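Local coordinates for protein extracellular sialidase/neuraminidase, putative (Aspergillus fumigatus, PDB 2XZI) that probably hydrolyses glycosidic bonds of terminal sialic acids outside the cell, acting as a Kdnase that prefers the deaminated sugar Kdn, at residues 279-284 and 290-295; 307-312 and 317-322; 357-360 and 366-369. One frame throughout, in Å; residues are numbered along the deposited sequence.

Contact 1: residues 279-284 and 290-295; sequences SVLRYN and RTIFLN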
ATOM      1  N   SER A 279       1.222   6.473  -2.457  1.00  4.55           N
ATOM      2  CA  SER A 279       2.343   5.909  -1.719  1.00  5.16           C
ATOM      3  C   SER A 279       3.493   6.915  -1.679  1.00  5.28           C
ATOM      4  O   SER A 279       3.618   7.769  -2.569  1.00  4.57           O
ATOM      5  CB  SER A 279       2.760   4.535  -2.292  1.00  5.31           C
ATOM      6  OG  SER A 279       3.088   4.613  -3.685  1.00  6.12           O
ATOM      7  N   VAL A 280       4.326   6.798  -0.647  1.00  4.75           N
ATOM      8  CA  VAL A 280       5.439   7.715  -0.434  1.00  5.37           C
ATOM      9  C   VAL A 280       6.616   6.893   0.123  1.00  5.58           C
ATOM     10  O   VAL A 280       6.394   5.875   0.776  1.00  5.74           O
ATOM     11  CB  VAL A 280       5.039   8.862   0.543  1.00  4.53           C
ATOM     12  CG1 VAL A 280       4.841   8.337   1.992  1.00  5.56           C
ATOM     13  CG2 VAL A 280       6.056  10.012   0.485  1.00  5.44           C
ATOM     14  N   LEU A 281       7.847   7.333  -0.147  1.00  5.24           N
ATOM     15  CA  LEU A 281       9.031   6.541   0.173  1.00  5.58           C
ATOM     16  C   LEU A 281      10.227   7.438   0.461  1.00  5.53           C
ATOM     17  O   LEU A 281      10.543   8.315  -0.333  1.00  5.77           O
ATOM     18  CB  LEU A 281       9.366   5.605  -0.993  1.00  5.91           C
ATOM     19  CG  LEU A 281      10.582   4.699  -0.811  1.00  7.58           C
ATOM     20  CD1 LEU A 281      10.273   3.635   0.254  1.00  8.14           C
ATOM     21  CD2 LEU A 281      10.973   4.006  -2.115  1.00  9.13           C
ATOM     22  N   ARG A 282      10.884   7.206   1.592  1.00  5.69           N
ATOM     23  CA  ARG A 282      12.171   7.831   1.860  1.00  6.55           C
ATOM     24  C   ARG A 282      13.233   7.064   1.080  1.00  7.84           C
ATOM     25  O   ARG A 282      13.451   5.861   1.299  1.00  8.09           O
ATOM     26  CB  ARG A 282      12.447   7.756   3.355  1.00  7.19           C
ATOM     27  CG  ARG A 282      13.789   8.307   3.805  1.00  8.37           C
ATOM     28  CD  ARG A 282      13.848   8.177   5.319  1.00 11.19           C
ATOM     29  NE  ARG A 282      15.129   8.589   5.887  1.00 11.47           N
ATOM     30  CZ  ARG A 282      15.353   9.751   6.497  1.00 12.03           C
ATOM     31  NH1 ARG A 282      14.384  10.663   6.625  1.00  9.65           N
ATOM     32  NH2 ARG A 282      16.565  10.001   6.976  1.00 11.61           N
ATOM     33  N   TYR A 283      13.890   7.748   0.163  1.00  8.92           N
ATOM     34  CA  TYR A 283      14.872   7.080  -0.681  1.00 10.49           C
ATOM     35  C   TYR A 283      16.296   7.096  -0.105  1.00 11.87           C
ATOM     36  O   TYR A 283      16.974   6.058  -0.093  1.00 12.48           O
ATOM     37  CB  TYR A 283      14.847   7.637  -2.113  1.00 10.15           C
ATOM     38  CG  TYR A 283      15.622   6.757  -3.057  1.00 10.94           C
ATOM     39  CD1 TYR A 283      15.017   5.651  -3.660  1.00 11.75           C
ATOM     40  CD2 TYR A 283      16.976   6.993  -3.303  1.00 12.78           C
ATOM     41  CE1 TYR A 283      15.743   4.819  -4.511  1.00 13.87           C
ATOM     42  CE2 TYR A 283      17.710   6.163  -4.143  1.00 11.47           C
ATOM     43  CZ  TYR A 283      17.081   5.086  -4.749  1.00 12.34           C
ATOM     44  OH  TYR A 283      17.800   4.268  -5.585  1.00 15.54           O
ATOM     45  N   ASN A 284      16.757   8.270   0.320  1.00 13.56           N
ATOM     46  CA  ASN A 284      18.142   8.449   0.790  1.00 15.12           C
ATOM     47  C   ASN A 284      18.275   9.768   1.530  1.00 16.88           C
ATOM     48  O   ASN A 284      17.473  10.678   1.325  1.00 16.94           O
ATOM     49  CB  ASN A 284      19.119   8.438  -0.385  1.00 15.25           C
ATOM     50  CG  ASN A 284      19.009   9.678  -1.241  1.00 14.65           C
ATOM     51  OD1 ASN A 284      18.021   9.878  -1.935  1.00 13.72           O
ATOM     52  ND2 ASN A 284      20.032  10.517  -1.202  1.00 15.93           N
ATOM     53  N   ARG A 290      16.355  12.545  -1.027  1.00  9.21           N
ATOM     54  CA  ARG A 290      15.181  12.393  -1.892  1.00  8.41           C
ATOM     55  C   ARG A 290      14.025  11.679  -1.200  1.00  7.75           C
ATOM     56  O   ARG A 290      14.229  10.666  -0.518  1.00  8.31           O
ATOM     57  CB  ARG A 290      15.559  11.619  -3.165  1.00  8.12           C
ATOM     58  CG  ARG A 290      16.716  12.240  -4.000  1.00  8.45           C
ATOM     59  CD  ARG A 290      16.967  11.416  -5.257  1.00  8.98           C
ATOM     60  NE  ARG A 290      18.294  11.540  -5.880  1.00  9.45           N
ATOM     61  CZ  ARG A 290      19.380  10.863  -5.501  1.00 10.54           C
ATOM     62  NH1 ARG A 290      19.362  10.045  -4.452  1.00 12.41           N
ATOM     63  NH2 ARG A 290      20.503  11.009  -6.183  1.00 12.59           N
ATOM     64  N   THR A 291      12.816  12.203  -1.414  1.00  7.63           N
ATOM     65  CA  THR A 291      11.570  11.549  -1.078  1.00  7.05           C
ATOM     66  C   THR A 291      10.883  11.290  -2.401  1.00  6.50           C
ATOM     67  O   THR A 291      10.892  12.150  -3.300  1.00  7.10           O
ATOM     68  CB  THR A 291      10.665  12.445  -0.210  1.00  7.36           C
ATOM     69  OG1 THR A 291      11.367  12.867   0.964  1.00  8.10           O
ATOM     70  CG2 THR A 291       9.418  11.711   0.236  1.00  7.13           C
ATOM     71  N   ILE A 292      10.311  10.092  -2.530  1.00  5.16           N
ATOM     72  CA  ILE A 292       9.575   9.656  -3.716  1.00  5.60           C
ATOM     73  C   ILE A 292       8.072   9.613  -3.398  1.00  4.93           C
ATOM     74  O   ILE A 292       7.663   9.204  -2.309  1.00  5.20           O
ATOM     75  CB  ILE A 292      10.030   8.231  -4.182  1.00  5.28           C
ATOM     76  CG1 ILE A 292      11.557   8.011  -4.081  1.00  6.37           C
ATOM     77  CG2 ILE A 292       9.470   7.936  -5.579  1.00  4.78           C
ATOM     78  CD1 ILE A 292      12.435   8.969  -4.927  1.00  7.10           C
ATOM     79  N   PHE A 293       7.253  10.054  -4.355  1.00  5.54           N
ATOM     80  CA  PHE A 293       5.795  10.007  -4.218  1.00  4.65           C
ATOM     81  C   PHE A 293       5.167   9.407  -5.473  1.00  4.33           C
ATOM     82  O   PHE A 293       5.651   9.642  -6.586  1.00  5.33           O
ATOM     83  CB  PHE A 293       5.223  11.403  -3.956  1.00  5.34           C
ATOM     84  CG  PHE A 293       3.741  11.401  -3.738  1.00  4.76           C
ATOM     85  CD1 PHE A 293       3.196  10.909  -2.554  1.00  6.35           C
ATOM     86  CD2 PHE A 293       2.876  11.861  -4.732  1.00  6.10           C
ATOM     87  CE1 PHE A 293       1.826  10.883  -2.344  1.00  8.81           C
ATOM     88  CE2 PHE A 293       1.489  11.837  -4.531  1.00  7.96           C
ATOM     89  CZ  PHE A 293       0.963  11.343  -3.327  1.00  7.29           C
ATOM     90  N   LEU A 294       4.094   8.634  -5.293  1.00  3.71           N
ATOM     91  CA  LEU A 294       3.380   8.007  -6.402  1.00  4.33           C
ATOM     92  C   LEU A 294       1.882   8.058  -6.158  1.00  4.20           C
ATOM     93  O   LEU A 294       1.399   7.665  -5.095  1.00  4.21           O
ATOM     94  CB  LEU A 294       3.811   6.545  -6.518  1.00  4.30           C
ATOM     95  CG  LEU A 294       3.153   5.663  -7.580  1.00  5.02           C
ATOM     96  CD1 LEU A 294       3.258   6.195  -9.001  1.00  6.14           C
ATOM     97  CD2 LEU A 294       3.810   4.282  -7.482  1.00  5.19           C
ATOM     98  N   ASN A 295       1.144   8.552  -7.151  1.00  4.25           N
ATOM     99  CA  ASN A 295      -0.322   8.533  -7.117  1.00  5.04           C
ATOM    100  C   ASN A 295      -0.824   8.757  -8.534  1.00  4.41           C
ATOM    101  O   ASN A 295      -0.026   8.828  -9.481  1.00  6.18           O
ATOM    102  CB  ASN A 295      -0.904   9.576  -6.122  1.00  5.19           C
ATOM    103  CG  ASN A 295      -1.109  10.969  -6.742  1.00  5.69           C
ATOM    104  OD1 ASN A 295      -0.286  11.445  -7.527  1.00  5.72           O
ATOM    105  ND2 ASN A 295      -2.220  11.618  -6.374  1.00  7.09           N
TER
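Arg290 grips Asn284 at the turn end of a two-stranded antiparallel ladder whose other pairs are Ser279–Leu294, Val280–Phe293, Leu281–Ile292 and Arg282–Thr291. The strand directions lie 162° apart. Backbone bonds recur at alternate residues, such as the nearly straight one from Ile292 N to Leu281 O (2.8 Å).

Along the Arg290 side chain, CB already rests 3.3 Å from Asn284 OD1. With chi1 at -57°, CG stands beside the backbone N, and the chain then runs extended, CG (3.4 Å) and then CD still passing Asn284 OD1. At the tip, NH1 turns back to donate to Asn284 OD1 (2.9 Å). The bond is bent at the hydrogen, and NH1 also stands above the amide's carbonyl plane, not on a lone pair. NH1 also passes 4.0 Å from Tyr283 CD2, the guanidinium nearly perpendicular to the ring, while NH2 forms a salt bridge with Asp3. A long, multiply donating side chain suits this place, since it can serve an amide and a carboxylate together.

Smaller branches fill the rest. Ile292 CG1 meets Tyr283 CB at 3.9 Å, and on the other face of the sheet Val280 CG2 meets Thr291 CG2 at 3.8 Å. Ser279 OG sits 3.5 Å from Leu294 CB and is hydrogen-bonded to Ser339.

Tyr283 N donates to Arg290 O, while Arg290 N donates to Asn284 O, so two residues face one: a classic beta bulge next to the turn of the hairpin that begins a four-stranded antiparallel blade of the sialidase beta-propeller.

Contact 2: residues 307-312 and 317-322; sequences VRISYD and KFNYGR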
ATOM      1  N   VAL A 307       5.147   9.023 -10.894  1.00  5.70           N
ATOM      2  CA  VAL A 307       6.121   8.927  -9.802  1.00  5.71           C
ATOM      3  C   VAL A 307       6.959  10.205  -9.790  1.00  6.17           C
ATOM      4  O   VAL A 307       7.350  10.684 -10.857  1.00  6.36           O
ATOM      5  CB  VAL A 307       6.982   7.635  -9.913  1.00  5.66           C
ATOM      6  CG1 VAL A 307       7.899   7.645 -11.159  1.00  6.06           C
ATOM      7  CG2 VAL A 307       7.773   7.426  -8.630  1.00  5.62           C
ATOM      8  N   ARG A 308       7.221  10.751  -8.600  1.00  5.81           N
ATOM      9  CA  ARG A 308       7.884  12.042  -8.445  1.00  5.96           C
ATOM     10  C   ARG A 308       8.962  12.023  -7.380  1.00  5.88           C
ATOM     11  O   ARG A 308       8.927  11.180  -6.464  1.00  6.10           O
ATOM     12  CB  ARG A 308       6.868  13.084  -7.988  1.00  6.01           C
ATOM     13  CG  ARG A 308       5.650  13.256  -8.894  1.00  5.83           C
ATOM     14  CD  ARG A 308       4.735  14.209  -8.177  1.00  7.69           C
ATOM     15  NE  ARG A 308       3.406  14.373  -8.746  1.00  7.62           N
ATOM     16  CZ  ARG A 308       3.021  15.433  -9.447  1.00  9.03           C
ATOM     17  NH1 ARG A 308       3.896  16.403  -9.737  1.00  8.56           N
ATOM     18  NH2 ARG A 308       1.759  15.524  -9.849  1.00  9.55           N
ATOM     19  N   ILE A 309       9.867  13.005  -7.466  1.00  6.39           N
ATOM     20  CA  ILE A 309      10.947  13.200  -6.488  1.00  7.22           C
ATOM     21  C   ILE A 309      10.849  14.587  -5.855  1.00  6.96           C
ATOM     22  O   ILE A 309      10.610  15.589  -6.552  1.00  7.50           O
ATOM     23  CB  ILE A 309      12.347  13.027  -7.121  1.00  6.86           C
ATOM     24  CG1 ILE A 309      12.528  11.620  -7.730  1.00  7.33           C
ATOM     25  CG2 ILE A 309      13.463  13.345  -6.118  1.00  9.78           C
ATOM     26  CD1 ILE A 309      13.625  11.522  -8.824  1.00 10.61           C
ATOM     27  N   SER A 310      11.021  14.650  -4.534  1.00  7.45           N
ATOM     28  CA  SER A 310      11.255  15.945  -3.883  1.00  8.12           C
ATOM     29  C   SER A 310      12.640  15.949  -3.277  1.00  8.04           C
ATOM     30  O   SER A 310      13.035  14.969  -2.641  1.00  8.02           O
ATOM     31  CB  SER A 310      10.238  16.222  -2.781  1.00  7.68           C
ATOM     32  OG  SER A 310      10.531  17.479  -2.152  1.00  8.03           O
ATOM     33  N   TYR A 311      13.339  17.075  -3.423  1.00  8.33           N
ATOM     34  CA  TYR A 311      14.635  17.304  -2.797  1.00  9.27           C
ATOM     35  C   TYR A 311      14.510  18.188  -1.555  1.00  9.64           C
ATOM     36  O   TYR A 311      15.514  18.477  -0.894  1.00 10.49           O
ATOM     37  CB  TYR A 311      15.581  17.967  -3.801  1.00  9.25           C
ATOM     38  CG  TYR A 311      15.811  17.133  -5.026  1.00 10.06           C
ATOM     39  CD1 TYR A 311      16.702  16.070  -4.996  1.00 10.63           C
ATOM     40  CD2 TYR A 311      15.119  17.393  -6.211  1.00 12.62           C
ATOM     41  CE1 TYR A 311      16.927  15.285  -6.127  1.00 11.54           C
ATOM     42  CE2 TYR A 311      15.338  16.622  -7.351  1.00 13.22           C
ATOM     43  CZ  TYR A 311      16.229  15.572  -7.296  1.00 13.35           C
ATOM     44  OH  TYR A 311      16.438  14.819  -8.426  1.00 14.63           O
ATOM     45  N   ASP A 312      13.296  18.608  -1.231  1.00  9.17           N
ATOM     46  CA  ASP A 312      13.074  19.536  -0.111  1.00 10.30           C
ATOM     47  C   ASP A 312      13.182  18.839   1.229  1.00  9.99           C
ATOM     48  O   ASP A 312      12.707  17.714   1.387  1.00 10.34           O
ATOM     49  CB  ASP A 312      11.710  20.216  -0.219  1.00  9.48           C
ATOM     50  CG  ASP A 312      11.617  21.181  -1.384  1.00 13.04           C
ATOM     51  OD1 ASP A 312      12.646  21.777  -1.785  1.00 15.57           O
ATOM     52  OD2 ASP A 312      10.497  21.365  -1.890  1.00 14.40           O
ATOM     53  N   LYS A 317       7.764  20.567  -2.121  1.00 11.96           N
ATOM     54  CA  LYS A 317       7.453  20.485  -3.546  1.00 12.27           C
ATOM     55  C   LYS A 317       8.081  19.253  -4.167  1.00 11.30           C
ATOM     56  O   LYS A 317       9.263  18.958  -3.949  1.00 10.85           O
ATOM     57  CB  LYS A 317       7.933  21.736  -4.301  1.00 13.09           C
ATOM     58  CG  LYS A 317       7.327  21.861  -5.696  1.00 17.82           C
ATOM     59  CD  LYS A 317       7.905  23.020  -6.496  1.00 21.66           C
ATOM     60  CE  LYS A 317       7.093  23.266  -7.760  1.00 24.24           C
ATOM     61  NZ  LYS A 317       6.928  22.027  -8.589  1.00 25.38           N
ATOM     62  N   PHE A 318       7.275  18.559  -4.961  1.00 11.31           N
ATOM     63  CA  PHE A 318       7.750  17.475  -5.815  1.00 11.12           C
ATOM     64  C   PHE A 318       7.880  17.952  -7.259  1.00 11.14           C
ATOM     65  O   PHE A 318       7.143  18.851  -7.701  1.00 12.69           O
ATOM     66  CB  PHE A 318       6.792  16.277  -5.744  1.00 10.69           C
ATOM     67  CG  PHE A 318       6.867  15.520  -4.452  1.00  8.76           C
ATOM     68  CD1 PHE A 318       6.234  15.993  -3.309  1.00  8.87           C
ATOM     69  CD2 PHE A 318       7.605  14.344  -4.371  1.00  8.73           C
ATOM     70  CE1 PHE A 318       6.319  15.307  -2.101  1.00 11.57           C
ATOM     71  CE2 PHE A 318       7.708  13.660  -3.159  1.00  9.63           C
ATOM     72  CZ  PHE A 318       7.070  14.141  -2.022  1.00 11.21           C
ATOM     73  N   ASN A 319       8.814  17.361  -7.993  1.00 10.61           N
ATOM     74  CA  ASN A 319       8.975  17.675  -9.412  1.00 10.63           C
ATOM     75  C   ASN A 319       7.810  17.083 -10.211  1.00  9.96           C
ATOM     76  O   ASN A 319       6.919  16.435  -9.653  1.00 10.11           O
ATOM     77  CB  ASN A 319      10.351  17.242  -9.957  1.00 11.31           C
ATOM     78  CG  ASN A 319      10.602  15.709  -9.922  1.00 12.69           C
ATOM     79  OD1 ASN A 319       9.715  14.893  -9.648  1.00 11.17           O
ATOM     80  ND2 ASN A 319      11.840  15.326 -10.243  1.00 16.10           N
ATOM     81  N   TYR A 320       7.802  17.320 -11.517  1.00  9.65           N
ATOM     82  CA  TYR A 320       6.785  16.729 -12.367  1.00  9.69           C
ATOM     83  C   TYR A 320       6.880  15.202 -12.312  1.00  9.15           C
ATOM     84  O   TYR A 320       5.851  14.509 -12.222  1.00  8.90           O
ATOM     85  CB  TYR A 320       6.938  17.235 -13.810  1.00  9.55           C
ATOM     86  CG  TYR A 320       5.909  16.675 -14.765  1.00 10.97           C
ATOM     87  CD1 TYR A 320       6.024  15.374 -15.264  1.00 11.90           C
ATOM     88  CD2 TYR A 320       4.810  17.438 -15.160  1.00 12.36           C
ATOM     89  CE1 TYR A 320       5.084  14.838 -16.125  1.00 12.51           C
ATOM     90  CE2 TYR A 320       3.853  16.903 -16.047  1.00 13.38           C
ATOM     91  CZ  TYR A 320       4.006  15.602 -16.516  1.00 14.38           C
ATOM     92  OH  TYR A 320       3.090  15.038 -17.380  1.00 17.44           O
ATOM     93  N   GLY A 321       8.105  14.695 -12.400  1.00  8.48           N
ATOM     94  CA  GLY A 321       8.353  13.267 -12.327  1.00  8.18           C
ATOM     95  C   GLY A 321       8.177  12.622 -13.679  1.00  7.94           C
ATOM     96  O   GLY A 321       8.524  13.211 -14.710  1.00  8.15           O
ATOM     97  N   ARG A 322       7.648  11.406 -13.677  1.00  6.80           N
ATOM     98  CA  ARG A 322       7.435  10.674 -14.912  1.00  6.09           C
ATOM     99  C   ARG A 322       6.136   9.870 -14.865  1.00  6.36           C
ATOM    100  O   ARG A 322       5.810   9.241 -13.861  1.00  6.12           O
ATOM    101  CB  ARG A 322       8.627   9.769 -15.226  1.00  6.78           C
ATOM    102  CG  ARG A 322       8.598   9.226 -16.648  1.00  6.62           C
ATOM    103  CD  ARG A 322       9.925   8.666 -17.096  1.00  6.64           C
ATOM    104  NE  ARG A 322       9.904   8.475 -18.545  1.00  6.54           N
ATOM    105  CZ  ARG A 322      10.958   8.149 -19.284  1.00  5.72           C
ATOM    106  NH1 ARG A 322      12.154   7.981 -18.735  1.00  7.44           N
ATOM    107  NH2 ARG A 322      10.808   8.037 -20.603  1.00  7.74           N
TER
HETATM  108  O   HOH W   1      11.989  19.356  -4.783  1.00 16.82           O
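Val307 and Arg322 form one antiparallel hydrogen-bonded pair, after which the two segments, running 153° apart, are joined mostly by side chains reaching to backbone. Gly321, at phi 85°, brings its CA within 3.1 Å of Val307 O, a closeness that the lack of a side chain allows.

Asn319 continues the pairing by taking the part of a peptide. Its chi1 of 64° folds the amide back toward the strand, where OD1 accepts a straight bond from Ile309 N (2.9 Å), while its own N donates to Ile309 O. The long Arg308 lies over this bend: NH1 donates to Asn319 O (3.0 Å), which is near the guanidinium plane, and Tyr320 O lies over one face of that group.

Ser310 is small enough for its CB to sit directly above the Phe318 ring, 3.6 Å from the centroid, a CH-pi contact. Its OG donates to Lys317 O (2.7 Å) from above the carbonyl plane. Asp312 OD2 uses its anti lone pair to accept from Lys317 N (2.9 Å), and a water bridges Tyr311 N and Lys317 O.

Since Ser310 OG also accepts from Asp312 N, the strand closes in an ST turn, opening the loop to the last strand of this propeller blade.

Contact 3: residues 357-360 and 366-369; sequences FFND and SYRA. With KDM (deamino-alpha-neuraminic acid), chain D.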
ATOM      1  N   PHE A 357      -9.122  -4.103 -15.945  1.00  8.70           N
ATOM      2  CA  PHE A 357      -9.494  -4.478 -17.305  1.00  9.79           C
ATOM      3  C   PHE A 357     -10.723  -3.717 -17.795  1.00 10.29           C
ATOM      4  O   PHE A 357     -10.869  -3.506 -19.003  1.00 11.26           O
ATOM      5  CB  PHE A 357      -9.714  -5.974 -17.405  1.00  9.80           C
ATOM      6  CG  PHE A 357      -8.446  -6.772 -17.507  1.00  9.65           C
ATOM      7  CD1 PHE A 357      -7.772  -7.196 -16.363  1.00 11.65           C
ATOM      8  CD2 PHE A 357      -7.907  -7.097 -18.756  1.00 11.21           C
ATOM      9  CE1 PHE A 357      -6.591  -7.936 -16.452  1.00 11.11           C
ATOM     10  CE2 PHE A 357      -6.725  -7.832 -18.855  1.00 11.54           C
ATOM     11  CZ  PHE A 357      -6.063  -8.257 -17.696  1.00 11.37           C
ATOM     12  N   PHE A 358     -11.579  -3.308 -16.861  1.00 11.06           N
ATOM     13  CA  PHE A 358     -12.728  -2.444 -17.152  1.00 11.37           C
ATOM     14  C   PHE A 358     -13.743  -3.122 -18.094  1.00 11.81           C
ATOM     15  O   PHE A 358     -14.513  -2.461 -18.788  1.00 11.98           O
ATOM     16  CB  PHE A 358     -12.253  -1.094 -17.704  1.00 11.88           C
ATOM     17  CG  PHE A 358     -13.158   0.050 -17.366  1.00 13.36           C
ATOM     18  CD1 PHE A 358     -13.285   0.486 -16.051  1.00 14.95           C
ATOM     19  CD2 PHE A 358     -13.869   0.713 -18.361  1.00 14.03           C
ATOM     20  CE1 PHE A 358     -14.119   1.556 -15.727  1.00 15.51           C
ATOM     21  CE2 PHE A 358     -14.705   1.784 -18.048  1.00 15.18           C
ATOM     22  CZ  PHE A 358     -14.826   2.209 -16.729  1.00 14.07           C
ATOM     23  N   ASN A 359     -13.753  -4.453 -18.071  1.00 11.86           N
ATOM     24  CA  ASN A 359     -14.656  -5.251 -18.917  1.00 12.31           C
ATOM     25  C   ASN A 359     -16.114  -5.116 -18.506  1.00 13.62           C
ATOM     26  O   ASN A 359     -17.008  -5.389 -19.307  1.00 14.12           O
ATOM     27  CB  ASN A 359     -14.255  -6.719 -18.887  1.00 12.32           C
ATOM     28  CG  ASN A 359     -14.132  -7.243 -17.482  1.00 11.98           C
ATOM     29  OD1 ASN A 359     -13.226  -6.843 -16.749  1.00 10.10           O
ATOM     30  ND2 ASN A 359     -15.056  -8.103 -17.080  1.00 11.04           N
ATOM     31  N   ASP A 360     -16.349  -4.709 -17.261  1.00 13.23           N
ATOM     32  CA  ASP A 360     -17.692  -4.460 -16.733  1.00 13.38           C
ATOM     33  C   ASP A 360     -17.816  -2.991 -16.311  1.00 13.18           C
ATOM     34  O   ASP A 360     -18.637  -2.633 -15.461  1.00 13.59           O
ATOM     35  CB  ASP A 360     -17.983  -5.428 -15.566  1.00 13.63           C
ATOM     36  CG  ASP A 360     -19.440  -5.381 -15.079  1.00 14.91           C
ATOM     37  OD1 ASP A 360     -20.362  -5.120 -15.901  1.00 16.17           O
ATOM     38  OD2 ASP A 360     -19.673  -5.628 -13.861  1.00 13.94           O
ATOM     39  N   SER A 366     -15.545  -6.262 -13.250  1.00  8.95           N
ATOM     40  CA  SER A 366     -14.311  -5.804 -13.870  1.00  8.43           C
ATOM     41  C   SER A 366     -13.086  -6.399 -13.165  1.00  7.91           C
ATOM     42  O   SER A 366     -12.860  -6.178 -11.965  1.00  8.28           O
ATOM     43  CB  SER A 366     -14.245  -4.283 -13.919  1.00  9.31           C
ATOM     44  OG  SER A 366     -15.126  -3.787 -14.924  1.00 10.18           O
ATOM     45  N   TYR A 367     -12.323  -7.191 -13.906  1.00  7.71           N
ATOM     46  CA  TYR A 367     -11.151  -7.872 -13.367  1.00  7.09           C
ATOM     47  C   TYR A 367     -10.051  -6.882 -13.000  1.00  7.30           C
ATOM     48  O   TYR A 367      -9.715  -5.990 -13.772  1.00  7.27           O
ATOM     49  CB  TYR A 367     -10.637  -8.904 -14.370  1.00  8.04           C
ATOM     50  CG  TYR A 367     -11.621 -10.043 -14.588  1.00  8.22           C
ATOM     51  CD1 TYR A 367     -11.705 -11.105 -13.683  1.00 10.17           C
ATOM     52  CD2 TYR A 367     -12.483 -10.040 -15.693  1.00  9.93           C
ATOM     53  CE1 TYR A 367     -12.617 -12.144 -13.872  1.00 11.08           C
ATOM     54  CE2 TYR A 367     -13.398 -11.077 -15.888  1.00 11.19           C
ATOM     55  CZ  TYR A 367     -13.461 -12.113 -14.968  1.00 12.52           C
ATOM     56  OH  TYR A 367     -14.370 -13.143 -15.159  1.00 14.42           O
ATOM     57  N   ARG A 368      -9.502  -7.060 -11.801  1.00  6.75           N
ATOM     58  CA  ARG A 368      -8.430  -6.184 -11.343  1.00  6.56           C
ATOM     59  C   ARG A 368      -7.154  -6.973 -11.132  1.00  6.03           C
ATOM     60  O   ARG A 368      -7.169  -8.042 -10.515  1.00  5.77           O
ATOM     61  CB  ARG A 368      -8.810  -5.493 -10.035  1.00  7.53           C
ATOM     62  CG  ARG A 368     -10.172  -4.858 -10.035  1.00  8.23           C
ATOM     63  CD  ARG A 368     -10.299  -3.751 -11.083  1.00  9.71           C
ATOM     64  NE  ARG A 368     -11.544  -3.008 -10.913  1.00 12.02           N
ATOM     65  CZ  ARG A 368     -11.696  -2.002 -10.050  1.00 14.87           C
ATOM     66  NH1 ARG A 368     -10.672  -1.602  -9.286  1.00 14.32           N
ATOM     67  NH2 ARG A 368     -12.874  -1.392  -9.946  1.00 13.39           N
ATOM     68  N   ALA A 369      -6.048  -6.439 -11.652  1.00  5.90           N
ATOM     69  CA  ALA A 369      -4.732  -7.071 -11.542  1.00  5.87           C
ATOM     70  C   ALA A 369      -3.736  -6.104 -10.903  1.00  6.11           C
ATOM     71  O   ALA A 369      -4.025  -4.920 -10.773  1.00  6.33           O
ATOM     72  CB  ALA A 369      -4.232  -7.546 -12.902  1.00  6.44           C
TER
HETATM   73  C2  KDM D 501     -12.114   4.902 -13.367  1.00 26.14           C
HETATM   74  C1  KDM D 501     -11.309   5.891 -12.492  1.00 27.02           C
HETATM   75  C3  KDM D 501     -11.189   4.125 -14.333  1.00 25.94           C
HETATM   76  C4  KDM D 501     -10.313   3.107 -13.574  1.00 24.74           C
HETATM   77  C5  KDM D 501     -11.157   2.229 -12.634  1.00 23.86           C
HETATM   78  C6  KDM D 501     -12.035   3.102 -11.710  1.00 25.43           C
HETATM   79  C7  KDM D 501     -13.007   2.435 -10.712  1.00 27.17           C
HETATM   80  C8  KDM D 501     -13.742   3.516  -9.874  1.00 28.91           C
HETATM   81  C9  KDM D 501     -14.799   2.961  -8.891  1.00 30.43           C
HETATM   82  O5  KDM D 501     -10.302   1.391 -11.840  1.00 20.17           O
HETATM   83  O1A KDM D 501     -11.651   6.003 -11.290  1.00 27.01           O
HETATM   84  O1B KDM D 501     -10.369   6.514 -13.040  1.00 25.26           O
HETATM   85  O4  KDM D 501      -9.625   2.294 -14.531  1.00 23.96           O
HETATM   86  O6  KDM D 501     -12.861   3.966 -12.554  1.00 26.05           O
HETATM   87  O7  KDM D 501     -13.965   1.633 -11.420  1.00 26.53           O
HETATM   88  O8  KDM D 501     -12.791   4.312  -9.155  1.00 28.51           O
HETATM   89  O9  KDM D 501     -14.439   1.662  -8.402  1.00 31.75           O
HETATM   90  O2  KDM D 501     -13.073   5.631 -14.147  1.00 28.29           O
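Ser366, Tyr367 and Phe357 bury the largest areas where residues 357-360 fold back over 366-369. Ser366 is compact enough to sit beneath the turn, its OG accepting from Asp360 N (2.8 Å) and also hydrogen-bonded to Gly361 O, so that one hydroxyl holds two points of the loop.

Tyr367 is held through its backbone on both sides. Its O receives a straight bond from Phe357 N (2.9 Å), and its N donates to a lone pair of Asn359 OD1, in the carbonyl plane (3.0 Å). At chi1 52° the Asn359 side chain runs across the tyrosine, its amide plane only 20° from that of the ring and ND2 3.5 Å from Tyr367 CD2. The tyrosine ring also stacks with His36.

The flat Phe357 ring lets Tyr367 O lie at its edge, in its plane, with CD1 3.9 Å from Tyr367 CB. Further along, its CE1 reaches Ala369 CB at 4.3 Å.

Arg368 starts away from residues 357-360 but bends at chi2, placing a guanidinium face near O5 of the bound deamino-alpha-neuraminic acid, toward the group's rim, with NH2 3.5 Å from O7 of the sugar; its NE forms a salt bridge with Asp356. The contact thus closes the loop between the antiparallel strands 349-356 and 368-375, the latter flanked on its other side by strand 12-18.

In the fold
Contacts 1 and 2 belong to one blade and lie side by side, their centres 9 Å apart. Strands 290-294 and 305-310 are neighbours in its sheet, joined by probable hydrogen bonds such as Phe293 O to Arg308 N (2.8 Å), and Phe293 CB packs on Phe318 CE2 (3.4 Å). Contact 3 belongs to another blade: its centre is 28 Å from that of contact 1 and 30 Å from that of contact 2, with nearest atoms about 13 and 17 Å away. It alone of the three supplies a residue to a sugar pocket, Arg368, alongside Asp356, Arg302 and Arg303. Arg302 also lines the pocket of another bound sugar, about 12 Å from the Phe358 side chain.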